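Local coordinates for putative kinase (PDB 2RHM) that probably binds a nucleoside triphosphate through its P-loop fold and may act as a kinase, at the interface of chains A and B. Coordinates in Å, arbitrary orientation; residue numbers count along the deposited sequence, not the author numbering. Chains: chain A/B, Putative kinase.

The interface of chains A and B. Residues chain A 34, 38-39, 42, 65, 69; chain B 39, 65, 68-69, 72.
The selenomethionine methyl CE of B:Met65 sits over the centre of the A:Phe39 ring, 3.3 Å from its centroid, a CH-pi contact in which the two side chains cross at about a right angle. The two-fold repeats it: CE of A:Met65 caps the ring of B:Phe39, 3.5 Å from its centroid. Each selenomethionine chain is bent at both chi2 and chi3 (-59° and -55° in B:Met65), which folds the methyl back onto the ring. The two methyls also meet, CE to CE at 3.8 Å, joining both ring contacts into one apolar core. A second constraint on A:Phe39 comes from B:His68, whose CD2 lies 3.6 Å from CE1 of the phenyl ring; the planes stand at 87°, and the phenyl CE1 meets the imidazole at its edge. An alanine in place of A:Phe39 would probably leave the B:Met65 methyl without its aromatic seat and the B:His68 edge without its partner, opening a gap between the chains. A:Thr69 and B:Thr69 meet tip to tip, methyl CG2 to methyl CG2 at 3.3 Å, tighter than usual van der Waals contact. Their hydroxyls turn back to their own helices: OG1 of B:Thr69 donates to the carbonyl O of B:Met65 at 3.0 Å, tilted well out of the carbonyl plane, and A:Thr69 does likewise. No polar atom bonds across this patch, so apolar contact and shape carry it. Packing is looser towards the margins: A:Ala38 CB approaches B:His68 NE2 at 4.0 Å, and A:Leu34 and B:Thr72 hide little surface and stay farther apart. Helices 36-47 and 52-75 of each chain supply most of this patch, with strand 33-35 at its margin; they pair about the two-fold axis of the deposited dimer, which may or may not be the biological one.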
# COMPACT_ATOMS: atom_id res chain seq x y z
N LEU A 34 3.50 -6.49 -3.52
CA LEU A 34 2.12 -6.11 -3.39
C LEU A 34 1.33 -7.26 -4.00
O LEU A 34 1.48 -7.53 -5.19
CB LEU A 34 1.86 -4.82 -4.16
CG LEU A 34 2.72 -3.63 -3.75
CD1 LEU A 34 2.38 -2.38 -4.57
CD2 LEU A 34 2.57 -3.34 -2.28
N ALA A 38 -3.23 -10.93 -0.53
CA ALA A 38 -2.80 -10.41 0.76
C ALA A 38 -3.59 -9.16 1.15
O ALA A 38 -3.97 -9.01 2.31
CB ALA A 38 -1.32 -10.11 0.72
N PHE A 39 -3.83 -8.26 0.19
CA PHE A 39 -4.64 -7.06 0.46
C PHE A 39 -6.07 -7.48 0.77
O PHE A 39 -6.69 -6.94 1.68
CB PHE A 39 -4.63 -6.13 -0.74
CG PHE A 39 -3.37 -5.30 -0.89
CD1 PHE A 39 -2.14 -5.74 -0.46
CD2 PHE A 39 -3.44 -4.07 -1.52
CE1 PHE A 39 -1.00 -4.97 -0.61
CE2 PHE A 39 -2.30 -3.30 -1.68
CZ PHE A 39 -1.09 -3.74 -1.23
N VAL A 42 -6.38 -8.60 4.42
CA VAL A 42 -6.39 -7.49 5.37
C VAL A 42 -7.80 -6.89 5.40
O VAL A 42 -8.33 -6.59 6.47
CB VAL A 42 -5.34 -6.41 5.02
CG1 VAL A 42 -5.42 -5.22 6.00
CG2 VAL A 42 -3.96 -6.98 5.10
N MSE A 65 -6.16 -0.81 -4.67
CA MSE A 65 -5.16 -0.54 -3.64
C MSE A 65 -3.77 -0.90 -4.17
O MSE A 65 -2.79 -0.21 -3.88
CB MSE A 65 -5.45 -1.32 -2.35
CG MSE A 65 -6.36 -0.62 -1.38
SE MSE A 65 -5.59 1.10 -0.73
CE MSE A 65 -3.82 0.66 -0.56
N THR A 69 -0.82 1.96 -4.36
CA THR A 69 0.44 1.77 -3.66
C THR A 69 1.63 1.70 -4.62
O THR A 69 2.70 2.28 -4.36
CB THR A 69 0.39 0.52 -2.76
OG1 THR A 69 -0.69 0.63 -1.81
CG2 THR A 69 1.70 0.38 -2.02
N PHE B 39 -6.05 5.84 1.69
CA PHE B 39 -6.41 4.43 1.67
C PHE B 39 -7.93 4.27 1.89
O PHE B 39 -8.59 3.46 1.22
CB PHE B 39 -5.63 3.66 2.76
CG PHE B 39 -4.22 3.26 2.36
CD1 PHE B 39 -3.42 4.06 1.56
CD2 PHE B 39 -3.68 2.10 2.87
CE1 PHE B 39 -2.13 3.66 1.22
CE2 PHE B 39 -2.40 1.69 2.53
CZ PHE B 39 -1.63 2.47 1.72
N MSE B 65 -3.97 -1.71 6.47
CA MSE B 65 -3.31 -1.69 5.16
C MSE B 65 -2.03 -0.87 5.21
O MSE B 65 -1.04 -1.18 4.54
CB MSE B 65 -4.24 -1.09 4.09
CG MSE B 65 -5.14 -2.09 3.41
SE MSE B 65 -4.11 -3.48 2.53
CE MSE B 65 -3.00 -2.48 1.42
N HIS B 68 0.65 -2.99 6.81
CA HIS B 68 0.96 -4.11 5.92
C HIS B 68 1.89 -3.65 4.78
O HIS B 68 2.91 -4.27 4.47
CB HIS B 68 -0.32 -4.70 5.32
CG HIS B 68 -0.07 -5.69 4.22
ND1 HIS B 68 0.30 -6.99 4.46
CD2 HIS B 68 -0.13 -5.56 2.87
CE1 HIS B 68 0.47 -7.62 3.31
NE2 HIS B 68 0.20 -6.78 2.33
N THR B 69 1.53 -2.53 4.18
CA THR B 69 2.26 -2.00 3.04
C THR B 69 3.61 -1.45 3.52
O THR B 69 4.65 -1.63 2.87
CB THR B 69 1.42 -0.94 2.31
OG1 THR B 69 0.23 -1.57 1.80
CG2 THR B 69 2.18 -0.36 1.16
N THR B 72 6.43 -4.22 3.90
CA THR B 72 7.12 -4.73 2.71
C THR B 72 8.07 -3.69 2.11
O THR B 72 9.10 -4.04 1.55
CB THR B 72 6.15 -5.33 1.66
OG1 THR B 72 6.90 -6.05 0.67
CG2 THR B 72 5.29 -4.24 0.99